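PDB 5MPT: citrinin polyketide synthase from Monascus purpureus, which builds the keto-aldehyde precursor of the mycotoxin citrinin by successive condensations of malonyl-CoA units, its C-methyltransferase domain adding methyl groups to the chain. Local coordinates for residues Ser117-Ser120 with Glu126-Leu129; Ser48-Val53 with Glu122-Glu127; Ile210-Met213 with Gly219-Val222; Val222-Leu227 with Val235-Thr240; His85-Asn90 with Gly332-Glu337. One frame throughout, in Å; residues are numbered along the deposited sequence.

In the fold
Contacts 1 and 2 sit side by side, centres 5 Å apart, in the helical N-terminal part of this C-methyltransferase piece, and share helix 121-131. Contacts 3 and 4, centres 6 Å apart and 36 Å from contact 1 in the case of contact 3, belong to one beta-alpha-beta unit of the Rossmann-like catalytic part: helix 221-231 serves both, and strands 208-213 and 235-241 are sheet neighbours. Contact 3 borders the cofactor. Along the chain contact 1 closes before contact 3 opens, and contact 4 follows on the shared Val222. Contact 5 encloses contacts 1, 3 and 4 and alternates with contact 2, joining the N-terminal helical part to the methyltransferase region.

Contact 1 (Ser117-Ser120 with Glu126-Leu129); sequences STKS and EELL
Lys119 and Glu127 form a salt bridge on the protein surface, joining the loop that leads into helix 121-131 to a residue two turns further along that helix. The loop has its own local order: Ser117 OG accepts from the backbone N of Lys119 at 3.2 Å, an ST turn, and Ser120 is the N-cap of the helix. From CB, the lysine chain starts anti to the backbone N (chi1 -165°) and runs on straight through CG to CD. CB and CG stay clear of the glutamate; CD is the first atom to meet it, 3.6 Å from Glu127 OE1. A bend at chi3 (-47°) follows, and CE passes Glu127 OE1 at 3.9 Å. The ammonium NZ then donates to Glu127 OE1 at 3.1 Å, which receives it on its syn lone pair, on the side of the other carboxylate oxygen.

Glu127 reaches out on an extended chain. The two side chains approach from opposite directions, while the backbones stay apart: the nearest CA atoms, those of Lys119 and Glu127, are separated by 10.6 Å. The small contact is therefore made by the two long side chains alone. Lys119 also touches Met124, and Glu127 also touches Arg47 of helix 40-62. A water closes the bridge on the second oxygen, donating to Glu127 OE2 at 2.8 Å and accepting only weakly from Lys119 NZ.

Contact 2 (Ser48-Val53 with Glu122-Glu127); sequences STELCV and ETMLEE
A nearly antiparallel helix pair in the N-terminal part of the methyltransferase piece is joined here: helix 40-62, which belongs to the family's helix-turn-helix region, packs against helix 121-131. The axes of the segments Ser48-Val53 and Glu122-Glu127 approach to 10.0 Å at a signed crossing angle of -159°. Met124 is the main projecting side chain. Its CG lies anti to the carbonyl carbon (chi1 -74°), and the chain then runs fully extended, which carries the sulfur across to the backbone of the partner helix: SD rests 3.8 Å from Leu51 CA. Beyond it the methyl CE lies against the aliphatic part of Glu50, 3.7 Å from Glu50 CG, the two chains crossing at about a right angle. Glu50 thus contributes its methylene to the apolar interface.

Leu51 slides past Met124 in the opposite direction and divides its branches between two neighbours. CD1 packs on the root of the methionine, 3.9 Å from Met124 CB, while CD2 turns to the next residue along the helix, Leu125. Behind this layer helix 136-146 covers Leu51 through Thr142 and Ser143, and the methionine also touches Ala54 and Ser117. The cross-helix touches are van der Waals ones, made by a thioether, leucine branches and the stem of Glu50. The methyl groups Leu51 CD2 and Leu125 CD1 meet at 4.0 Å.

Contact 3 (Ile210-Met213 with Gly219-Val222); sequences ILEM and GTTV
Glu212 lays its carboxylate against Thr220 and Thr221, where the chain enters helix 221-231. The glutamate leaves the strand with CG anti to its own N (chi1 -178°) and stays extended to the end, which brings OE1 to Thr221 and OE2 beside Thr220. Thr221 OG1 donates to Glu212 OE1 at 2.7 Å, meeting it on the syn side and 23° out of the carboxylate plane. Tyr237 OH bonds to the same oxygen, which is thus gripped by two hydroxyl groups. The other oxygen, OE2, lies 3.6 Å from Thr220 CB. A water lies 2.6 Å from Glu212 OE2 and probably donates to it; that water in turn accepts from the backbone N of Thr220 at 2.9 Å.

Strand 208-213 and helix 221-231 are the first two elements of a beta-alpha-beta unit in the Rossmann-like methyltransferase fold, and the turn between them runs past the cofactor. Gly219 offers its backbone N to a terminal carboxylate oxygen, OXT, of bound S-adenosyl-L-homocysteine, and the side chain of Glu212 comes within about 5 Å of that ligand. Thr220 OG1 has its own partner, Thr285 OG1, and the Thr220 side chain lies about 7 Å from that of the active-site Tyr177. Behind the carboxylate, Glu212 O accepts from Thr240 OG1 on the adjacent strand.

Contact 4 (Val222-Leu227 with Val235-Thr240); sequences VKMLPL and VEYTMT
Leu225 sets one methyl squarely over the ring of Tyr237, and together with Met224 it grips that ring in the tight part of the contact. CD1 stands 3.9 Å from the ring centroid and only 6° off the normal, a CH-pi arrangement in which the leucine comes at about a right angle to the tyrosine. The leucine CG lies anti to the carbonyl carbon (chi1 -80°), which carries the branch onto the ring. Met224 touches more obliquely: its CB is 3.8 Å from Tyr237 CE2, and CG comes equally near the phenol oxygen. From there the methionine bends at chi2 and chi3; its end leads away from the strand, and the side chain touches Ala190, Glu191 and Leu194 of helix 181-198.

Helix 221-231 here covers strand 235-241, the second strand of a beta-alpha-beta unit of the Rossmann-like methyltransferase fold. Tyr237 springs from the strand with CG anti to the backbone N (chi1 -166°) and directs its ring toward the helix; its hydroxyl, tied to Glu212, is probably held in place by that bond. Met260, on the next strand out, touches both Leu225 and Tyr237.

The looser side is the outer flank of the helix, where Lys223 is partly exposed and turns from the strand to a salt bridge with Glu191. On the strand, Glu236, which is partly exposed, pairs with Arg209. Within the helix the 3.3 Å bond from Leu227 N to Lys223 O is weak, next to the kink at Pro226.

Contact 5 (His85-Asn90 with Gly332-Glu337); sequences HERFMN and GWWLFE
The first turn of helix 86-98 faces a 3-10 turn and the loop that follows, with the backbones nearest at Arg87 and Trp334, whose CA atoms are 8.4 Å apart. Trp334 fills the space between them. Its indole lies against the helix with Arg87 CB over one face, 4.1 Å from the centroid of the six-membered ring, a CH-pi contact. Trp334 CZ2 also touches the helix backbone at Phe88 CA, 3.6 Å away, and packs on Phe88 CB; the phenylalanine and indole side chains cross at about a right angle. The opposite indole face is covered by Trp333 CD1, and the indole NE1 bonds to Gly328 O, so the ring is held from both faces and at its nitrogen.

Arg87 slides past the tryptophan in the reverse direction. Bent at chi3 (-70°), it brings its guanidinium over the root of the indole, NH2 lying 3.5 Å from Trp334 CB, with the two planes 40° apart. Arg87 NH1 approaches Phe336 CE1 at 4.1 Å. Two waters in the guanidinium plane link its edge to the loop backbone: one accepts from NH1 and donates to Trp334 O and Phe336 O, the other accepts from Arg87 NH2 and donates to Trp334 O, 3.0 Å from each. The two waters probably help to solvate the charge, while CB packs on the indole.

Phe336 lies about 8 Å, side chain to side chain, from the active-site His289. The arrangement is a helix-to-loop interface joining the N-terminal helix-turn-helix region to the catalytic methyltransferase region.

Contact 1 (Ser117-Ser120 with Glu126-Leu129)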
# COMPACT_ATOMS: atom_id res chain seq x y z
N SER A 117 -10.59 -10.39 25.31
CA SER A 117 -9.37 -11.09 25.68
C SER A 117 -8.77 -10.48 26.95
O SER A 117 -8.84 -9.27 27.17
CB SER A 117 -8.35 -11.01 24.55
OG SER A 117 -7.08 -11.40 25.02
N THR A 118 -8.18 -11.34 27.78
CA THR A 118 -7.57 -10.89 29.02
C THR A 118 -6.08 -10.59 28.86
O THR A 118 -5.48 -9.99 29.76
CB THR A 118 -7.77 -11.94 30.12
OG1 THR A 118 -7.14 -13.16 29.73
CG2 THR A 118 -9.26 -12.20 30.33
N LYS A 119 -5.49 -10.93 27.73
CA LYS A 119 -4.10 -10.60 27.50
C LYS A 119 -3.98 -9.12 27.19
O LYS A 119 -4.77 -8.58 26.40
CB LYS A 119 -3.56 -11.45 26.34
CG LYS A 119 -2.05 -11.49 26.20
CD LYS A 119 -1.62 -12.44 25.07
CE LYS A 119 -2.33 -13.79 25.13
NZ LYS A 119 -1.83 -14.74 24.10
N SER A 120 -3.01 -8.45 27.82
CA SER A 120 -2.78 -7.05 27.52
C SER A 120 -2.24 -6.87 26.11
O SER A 120 -1.68 -7.79 25.50
CB SER A 120 -1.77 -6.44 28.49
OG SER A 120 -0.51 -7.05 28.35
N GLU A 126 4.48 -8.19 22.55
CA GLU A 126 5.74 -8.84 22.90
C GLU A 126 5.79 -10.23 22.29
O GLU A 126 6.80 -10.62 21.68
CB GLU A 126 5.87 -8.90 24.43
CG GLU A 126 7.18 -9.50 24.96
CD GLU A 126 7.09 -9.91 26.44
OE1 GLU A 126 6.36 -9.23 27.20
OE2 GLU A 126 7.74 -10.90 26.83
N GLU A 127 4.69 -10.97 22.38
CA GLU A 127 4.65 -12.32 21.85
C GLU A 127 4.70 -12.31 20.33
O GLU A 127 5.39 -13.13 19.73
CB GLU A 127 3.40 -13.05 22.34
CG GLU A 127 3.43 -13.43 23.81
CD GLU A 127 2.13 -14.07 24.28
OE1 GLU A 127 1.16 -14.15 23.49
OE2 GLU A 127 2.08 -14.52 25.44
N LEU A 128 3.96 -11.40 19.71
CA LEU A 128 3.93 -11.33 18.26
C LEU A 128 5.28 -10.92 17.71
O LEU A 128 5.73 -11.47 16.70
CB LEU A 128 2.83 -10.35 17.84
CG LEU A 128 2.47 -10.29 16.38
CD1 LEU A 128 2.12 -11.64 15.77
CD2 LEU A 128 1.29 -9.33 16.22
N LEU A 129 5.96 -9.98 18.36
CA LEU A 129 7.29 -9.60 17.90
C LEU A 129 8.28 -10.75 18.04
O LEU A 129 9.15 -10.96 17.18
CB LEU A 129 7.78 -8.38 18.69
CG LEU A 129 7.07 -7.05 18.48
CD1 LEU A 129 7.75 -6.05 19.33
CD2 LEU A 129 7.11 -6.65 17.00
O HOH W 1 0.07 -16.09 26.51

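Contact 2 (Ser48-Val53 with Glu122-Glu127)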
# COMPACT_ATOMS: atom_id res chain seq x y z
N SER A 48 -2.42 -9.94 14.40
CA SER A 48 -2.41 -8.49 14.32
C SER A 48 -3.83 -7.92 14.44
O SER A 48 -4.02 -6.86 15.04
CB SER A 48 -1.72 -8.03 13.03
OG SER A 48 -2.37 -8.50 11.86
N THR A 49 -4.83 -8.63 13.90
CA THR A 49 -6.21 -8.18 14.05
C THR A 49 -6.63 -8.23 15.51
O THR A 49 -7.31 -7.31 16.01
CB THR A 49 -7.15 -9.06 13.20
OG1 THR A 49 -6.80 -8.93 11.82
CG2 THR A 49 -8.61 -8.64 13.38
N GLU A 50 -6.19 -9.27 16.21
CA GLU A 50 -6.47 -9.37 17.64
C GLU A 50 -5.88 -8.19 18.40
O GLU A 50 -6.50 -7.67 19.34
CB GLU A 50 -5.92 -10.68 18.16
CG GLU A 50 -6.02 -10.84 19.67
CD GLU A 50 -5.49 -12.18 20.12
OE1 GLU A 50 -4.25 -12.37 20.11
OE2 GLU A 50 -6.32 -13.04 20.44
N LEU A 51 -4.66 -7.80 18.07
CA LEU A 51 -4.03 -6.66 18.71
C LEU A 51 -4.79 -5.37 18.41
O LEU A 51 -5.00 -4.54 19.30
CB LEU A 51 -2.57 -6.57 18.26
CG LEU A 51 -1.68 -5.41 18.72
CD1 LEU A 51 -1.56 -5.42 20.25
CD2 LEU A 51 -0.31 -5.51 18.04
N CYS A 52 -5.24 -5.19 17.16
CA CYS A 52 -6.05 -4.01 16.86
C CYS A 52 -7.31 -3.97 17.71
O CYS A 52 -7.68 -2.92 18.28
CB CYS A 52 -6.44 -3.98 15.39
SG CYS A 52 -5.10 -3.82 14.18
N VAL A 53 -8.02 -5.09 17.76
CA VAL A 53 -9.26 -5.15 18.51
C VAL A 53 -9.00 -4.83 19.97
O VAL A 53 -9.75 -4.07 20.58
CB VAL A 53 -9.92 -6.53 18.33
CG1 VAL A 53 -11.08 -6.71 19.33
CG2 VAL A 53 -10.39 -6.68 16.88
N GLU A 122 0.27 -5.10 25.60
CA GLU A 122 1.72 -5.21 25.77
C GLU A 122 2.17 -6.65 25.63
O GLU A 122 3.19 -6.93 24.99
CB GLU A 122 2.14 -4.64 27.13
CG GLU A 122 2.06 -3.14 27.21
CD GLU A 122 0.71 -2.63 27.71
OE1 GLU A 122 -0.22 -3.43 27.96
OE2 GLU A 122 0.58 -1.40 27.81
N THR A 123 1.44 -7.58 26.23
CA THR A 123 1.81 -8.98 26.10
C THR A 123 1.57 -9.49 24.67
O THR A 123 2.38 -10.24 24.13
CB THR A 123 1.05 -9.82 27.11
OG1 THR A 123 1.27 -9.28 28.42
CG2 THR A 123 1.52 -11.25 27.05
N MET A 124 0.45 -9.09 24.06
CA MET A 124 0.18 -9.41 22.66
C MET A 124 1.34 -8.99 21.77
O MET A 124 1.81 -9.77 20.93
CB MET A 124 -1.11 -8.73 22.17
CG MET A 124 -2.41 -9.35 22.69
SD MET A 124 -3.92 -8.57 22.04
CE MET A 124 -5.19 -9.40 23.00
N LEU A 125 1.77 -7.73 21.87
CA LEU A 125 2.85 -7.26 21.01
C LEU A 125 4.14 -8.02 21.29
O LEU A 125 4.83 -8.44 20.37
CB LEU A 125 3.07 -5.76 21.21
CG LEU A 125 4.13 -5.23 20.23
CD1 LEU A 125 3.65 -5.34 18.81
CD2 LEU A 125 4.47 -3.80 20.58
N GLU A 126 4.48 -8.19 22.55
CA GLU A 126 5.74 -8.84 22.90
C GLU A 126 5.79 -10.23 22.29
O GLU A 126 6.80 -10.62 21.68
CB GLU A 126 5.87 -8.90 24.43
CG GLU A 126 7.18 -9.50 24.96
CD GLU A 126 7.09 -9.91 26.44
OE1 GLU A 126 6.36 -9.23 27.20
OE2 GLU A 126 7.74 -10.90 26.83
N GLU A 127 4.69 -10.97 22.38
CA GLU A 127 4.65 -12.32 21.85
C GLU A 127 4.70 -12.31 20.33
O GLU A 127 5.39 -13.13 19.73
CB GLU A 127 3.40 -13.05 22.34
CG GLU A 127 3.43 -13.43 23.81
CD GLU A 127 2.13 -14.07 24.28
OE1 GLU A 127 1.16 -14.15 23.49
OE2 GLU A 127 2.08 -14.52 25.44

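Contact 3 (Ile210-Met213 with Gly219-Val222)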
# COMPACT_ATOMS: atom_id res chain seq x y z
N ILE A 210 12.22 5.39 -16.92
CA ILE A 210 11.38 4.85 -15.87
C ILE A 210 11.05 5.98 -14.91
O ILE A 210 11.96 6.69 -14.45
CB ILE A 210 12.07 3.70 -15.11
CG1 ILE A 210 12.54 2.63 -16.08
CG2 ILE A 210 11.12 3.16 -14.01
CD1 ILE A 210 13.32 1.46 -15.41
N LEU A 211 9.77 6.15 -14.61
CA LEU A 211 9.34 7.16 -13.66
C LEU A 211 8.55 6.49 -12.55
O LEU A 211 7.58 5.77 -12.81
CB LEU A 211 8.50 8.24 -14.34
CG LEU A 211 8.12 9.46 -13.48
CD1 LEU A 211 8.17 10.73 -14.35
CD2 LEU A 211 6.76 9.26 -12.86
N GLU A 212 8.95 6.74 -11.31
CA GLU A 212 8.26 6.19 -10.16
C GLU A 212 7.42 7.29 -9.52
O GLU A 212 7.94 8.35 -9.16
CB GLU A 212 9.24 5.60 -9.15
CG GLU A 212 8.53 4.99 -7.96
CD GLU A 212 9.43 4.40 -6.92
OE1 GLU A 212 10.67 4.53 -7.05
OE2 GLU A 212 8.89 3.85 -5.94
N MET A 213 6.12 7.03 -9.42
CA MET A 213 5.23 7.93 -8.72
C MET A 213 5.02 7.45 -7.29
O MET A 213 5.13 6.27 -6.99
CB MET A 213 3.89 8.02 -9.43
CG MET A 213 4.06 8.55 -10.84
SD MET A 213 2.49 8.79 -11.66
CE MET A 213 2.87 10.19 -12.70
N GLY A 219 10.60 2.48 -0.68
CA GLY A 219 10.49 1.06 -0.38
C GLY A 219 10.67 0.22 -1.61
O GLY A 219 11.24 -0.88 -1.55
N THR A 220 10.21 0.72 -2.75
CA THR A 220 10.46 0.11 -4.03
C THR A 220 11.78 0.61 -4.61
O THR A 220 12.56 -0.18 -5.15
CB THR A 220 9.31 0.43 -4.98
OG1 THR A 220 8.09 -0.10 -4.44
CG2 THR A 220 9.55 -0.16 -6.37
N THR A 221 12.02 1.91 -4.49
CA THR A 221 13.20 2.53 -5.08
C THR A 221 14.48 1.85 -4.62
O THR A 221 15.40 1.66 -5.42
CB THR A 221 13.23 4.01 -4.71
OG1 THR A 221 11.89 4.52 -4.69
CG2 THR A 221 14.08 4.78 -5.70
N VAL A 222 14.56 1.49 -3.34
CA VAL A 222 15.80 0.93 -2.81
C VAL A 222 16.16 -0.40 -3.47
O VAL A 222 17.33 -0.78 -3.46
CB VAL A 222 15.76 0.78 -1.27
CG1 VAL A 222 14.71 -0.24 -0.82
CG2 VAL A 222 17.12 0.39 -0.75
O HOH W 2 9.27 3.42 -3.44

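Contact 4 (Val222-Leu227 with Val235-Thr240)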
# COMPACT_ATOMS: atom_id res chain seq x y z
N VAL A 222 14.56 1.49 -3.34
CA VAL A 222 15.80 0.93 -2.81
C VAL A 222 16.16 -0.40 -3.47
O VAL A 222 17.33 -0.78 -3.46
CB VAL A 222 15.76 0.78 -1.27
CG1 VAL A 222 14.71 -0.24 -0.82
CG2 VAL A 222 17.12 0.39 -0.75
N LYS A 223 15.18 -1.12 -4.03
CA LYS A 223 15.46 -2.32 -4.79
C LYS A 223 15.70 -2.06 -6.27
O LYS A 223 16.50 -2.77 -6.90
CB LYS A 223 14.31 -3.31 -4.64
CG LYS A 223 14.04 -3.73 -3.19
CD LYS A 223 15.28 -4.26 -2.47
CE LYS A 223 15.71 -5.58 -3.04
NZ LYS A 223 14.67 -6.61 -2.77
N MET A 224 15.02 -1.07 -6.86
CA MET A 224 15.12 -0.86 -8.30
C MET A 224 16.50 -0.35 -8.69
O MET A 224 17.04 -0.72 -9.74
CB MET A 224 14.03 0.10 -8.75
CG MET A 224 12.63 -0.44 -8.58
SD MET A 224 12.37 -1.94 -9.53
CE MET A 224 11.30 -2.93 -8.51
N LEU A 225 17.08 0.52 -7.86
CA LEU A 225 18.32 1.19 -8.26
C LEU A 225 19.48 0.21 -8.32
O LEU A 225 20.17 0.18 -9.36
CB LEU A 225 18.61 2.35 -7.31
CG LEU A 225 17.86 3.67 -7.53
CD1 LEU A 225 16.43 3.44 -8.00
CD2 LEU A 225 17.88 4.52 -6.28
N PRO A 226 19.77 -0.59 -7.28
CA PRO A 226 20.80 -1.63 -7.42
C PRO A 226 20.51 -2.59 -8.54
O PRO A 226 21.44 -3.05 -9.22
CB PRO A 226 20.76 -2.34 -6.06
CG PRO A 226 20.17 -1.37 -5.14
CD PRO A 226 19.20 -0.55 -5.92
N LEU A 227 19.23 -2.91 -8.76
CA LEU A 227 18.88 -3.77 -9.89
C LEU A 227 19.33 -3.15 -11.21
O LEU A 227 19.95 -3.82 -12.04
CB LEU A 227 17.37 -4.03 -9.90
CG LEU A 227 16.91 -4.84 -11.12
CD1 LEU A 227 17.49 -6.25 -11.08
CD2 LEU A 227 15.40 -4.89 -11.25
N VAL A 235 19.71 3.85 -18.68
CA VAL A 235 18.46 4.11 -17.97
C VAL A 235 18.48 5.53 -17.44
O VAL A 235 19.53 6.07 -17.08
CB VAL A 235 18.24 3.10 -16.82
CG1 VAL A 235 19.41 3.13 -15.87
CG2 VAL A 235 16.95 3.41 -16.06
N GLU A 236 17.30 6.14 -17.40
CA GLU A 236 17.04 7.35 -16.63
C GLU A 236 15.86 7.04 -15.72
O GLU A 236 14.76 6.74 -16.21
CB GLU A 236 16.74 8.54 -17.56
CG GLU A 236 17.93 8.95 -18.44
CD GLU A 236 17.54 9.85 -19.62
OE1 GLU A 236 16.38 10.30 -19.67
OE2 GLU A 236 18.41 10.12 -20.48
N TYR A 237 16.11 7.04 -14.40
CA TYR A 237 15.10 6.75 -13.38
C TYR A 237 14.70 8.03 -12.67
O TYR A 237 15.52 8.64 -11.99
CB TYR A 237 15.65 5.75 -12.38
CG TYR A 237 14.62 5.11 -11.48
CD1 TYR A 237 14.07 5.81 -10.42
CD2 TYR A 237 14.23 3.80 -11.69
CE1 TYR A 237 13.15 5.20 -9.58
CE2 TYR A 237 13.33 3.19 -10.86
CZ TYR A 237 12.78 3.89 -9.81
OH TYR A 237 11.88 3.26 -8.99
N THR A 238 13.45 8.44 -12.85
CA THR A 238 12.93 9.65 -12.25
C THR A 238 12.11 9.22 -11.04
O THR A 238 11.04 8.60 -11.18
CB THR A 238 12.12 10.47 -13.25
OG1 THR A 238 12.93 10.76 -14.40
CG2 THR A 238 11.66 11.78 -12.64
N MET A 239 12.62 9.51 -9.86
CA MET A 239 11.93 9.21 -8.62
C MET A 239 11.11 10.44 -8.23
O MET A 239 11.66 11.54 -8.12
CB MET A 239 12.94 8.86 -7.54
CG MET A 239 12.29 8.46 -6.25
SD MET A 239 13.47 8.46 -4.92
CE MET A 239 12.40 7.91 -3.60
N THR A 240 9.81 10.25 -8.04
CA THR A 240 8.92 11.37 -7.75
C THR A 240 7.96 11.04 -6.61
O THR A 240 7.75 9.88 -6.25
CB THR A 240 8.13 11.77 -8.99
OG1 THR A 240 7.01 10.91 -9.17
CG2 THR A 240 8.99 11.73 -10.25

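Contact 5 (His85-Asn90 with Gly332-Glu337)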
# COMPACT_ATOMS: atom_id res chain seq x y z
N HIS A 85 -13.84 11.48 11.24
CA HIS A 85 -13.57 10.07 11.43
C HIS A 85 -14.81 9.19 11.29
O HIS A 85 -14.72 7.98 11.52
CB HIS A 85 -12.91 9.82 12.79
CG HIS A 85 -11.53 10.39 12.91
ND1 HIS A 85 -10.57 10.24 11.93
CD2 HIS A 85 -10.94 11.10 13.91
CE1 HIS A 85 -9.46 10.84 12.31
NE2 HIS A 85 -9.66 11.38 13.50
N GLU A 86 -15.94 9.74 10.85
CA GLU A 86 -17.17 8.96 10.75
C GLU A 86 -16.99 7.68 9.94
O GLU A 86 -17.37 6.60 10.39
CB GLU A 86 -18.30 9.80 10.14
CG GLU A 86 -19.64 9.07 10.05
CD GLU A 86 -20.22 8.74 11.40
OE1 GLU A 86 -19.74 9.31 12.40
OE2 GLU A 86 -21.16 7.91 11.45
N ARG A 87 -16.46 7.77 8.71
CA ARG A 87 -16.32 6.58 7.88
C ARG A 87 -15.37 5.57 8.52
O ARG A 87 -15.65 4.36 8.55
CB ARG A 87 -15.84 6.98 6.48
CG ARG A 87 -16.91 7.77 5.70
CD ARG A 87 -16.36 8.38 4.41
NE ARG A 87 -15.43 9.46 4.73
CZ ARG A 87 -14.75 10.15 3.83
NH1 ARG A 87 -14.89 9.89 2.53
NH2 ARG A 87 -13.94 11.12 4.23
N PHE A 88 -14.23 6.05 9.02
CA PHE A 88 -13.30 5.21 9.77
C PHE A 88 -13.98 4.53 10.96
O PHE A 88 -13.83 3.32 11.16
CB PHE A 88 -12.14 6.09 10.23
CG PHE A 88 -11.07 5.37 11.01
CD1 PHE A 88 -10.55 4.18 10.58
CD2 PHE A 88 -10.57 5.94 12.17
CE1 PHE A 88 -9.55 3.56 11.29
CE2 PHE A 88 -9.58 5.34 12.87
CZ PHE A 88 -9.05 4.14 12.42
N MET A 89 -14.73 5.29 11.77
CA MET A 89 -15.27 4.66 12.95
C MET A 89 -16.34 3.65 12.61
O MET A 89 -16.53 2.69 13.36
CB MET A 89 -15.80 5.72 13.93
CG MET A 89 -14.65 6.52 14.54
SD MET A 89 -13.50 5.51 15.49
CE MET A 89 -14.59 4.85 16.76
N ASN A 90 -17.04 3.81 11.50
CA ASN A 90 -17.93 2.75 11.05
C ASN A 90 -17.15 1.48 10.70
O ASN A 90 -17.61 0.36 10.95
CB ASN A 90 -18.77 3.23 9.87
CG ASN A 90 -19.73 4.34 10.25
OD1 ASN A 90 -20.24 4.40 11.38
ND2 ASN A 90 -19.99 5.23 9.30
N GLY A 332 -5.28 11.16 4.20
CA GLY A 332 -4.88 10.62 2.90
C GLY A 332 -5.53 9.31 2.52
O GLY A 332 -5.42 8.91 1.36
N TRP A 333 -6.17 8.64 3.47
CA TRP A 333 -6.84 7.36 3.25
C TRP A 333 -8.29 7.52 2.84
O TRP A 333 -8.94 6.52 2.50
CB TRP A 333 -6.78 6.54 4.54
CG TRP A 333 -7.03 5.06 4.50
CD1 TRP A 333 -8.05 4.37 5.11
CD2 TRP A 333 -6.20 4.07 3.87
NE1 TRP A 333 -7.90 3.01 4.90
CE2 TRP A 333 -6.79 2.81 4.13
CE3 TRP A 333 -5.03 4.14 3.11
CZ2 TRP A 333 -6.24 1.63 3.65
CZ3 TRP A 333 -4.50 2.97 2.64
CH2 TRP A 333 -5.10 1.73 2.92
N TRP A 334 -8.83 8.76 2.93
CA TRP A 334 -10.24 9.04 2.71
C TRP A 334 -10.46 10.11 1.64
O TRP A 334 -11.48 10.82 1.65
CB TRP A 334 -10.89 9.44 4.04
CG TRP A 334 -10.74 8.39 5.08
CD1 TRP A 334 -9.83 8.35 6.09
CD2 TRP A 334 -11.49 7.18 5.17
NE1 TRP A 334 -9.98 7.19 6.83
CE2 TRP A 334 -11.00 6.46 6.28
CE3 TRP A 334 -12.54 6.63 4.42
CZ2 TRP A 334 -11.50 5.24 6.64
CZ3 TRP A 334 -13.05 5.42 4.79
CH2 TRP A 334 -12.53 4.73 5.89
N LEU A 335 -9.52 10.27 0.72
CA LEU A 335 -9.66 11.32 -0.28
C LEU A 335 -10.56 10.94 -1.45
O LEU A 335 -11.01 11.84 -2.17
CB LEU A 335 -8.31 11.74 -0.82
CG LEU A 335 -7.35 12.47 0.12
CD1 LEU A 335 -6.08 12.86 -0.63
CD2 LEU A 335 -8.02 13.70 0.69
N PHE A 336 -10.82 9.66 -1.66
CA PHE A 336 -11.61 9.22 -2.80
C PHE A 336 -12.93 9.98 -2.88
O PHE A 336 -13.60 10.20 -1.87
CB PHE A 336 -11.86 7.71 -2.73
CG PHE A 336 -12.45 7.23 -1.41
CD1 PHE A 336 -13.82 7.16 -1.23
CD2 PHE A 336 -11.62 6.80 -0.39
CE1 PHE A 336 -14.36 6.72 -0.05
CE2 PHE A 336 -12.13 6.33 0.78
CZ PHE A 336 -13.51 6.30 0.96
N GLU A 337 -13.28 10.41 -4.09
CA GLU A 337 -14.55 11.08 -4.33
C GLU A 337 -15.08 10.71 -5.71
O GLU A 337 -15.69 11.53 -6.40
CB GLU A 337 -14.41 12.60 -4.18
CG GLU A 337 -13.21 13.14 -4.88
CD GLU A 337 -13.04 14.65 -4.74
OE1 GLU A 337 -13.27 15.19 -3.63
OE2 GLU A 337 -12.64 15.28 -5.74
O HOH W 3 -13.68 11.72 0.36
O HOH W 4 -12.35 13.38 2.94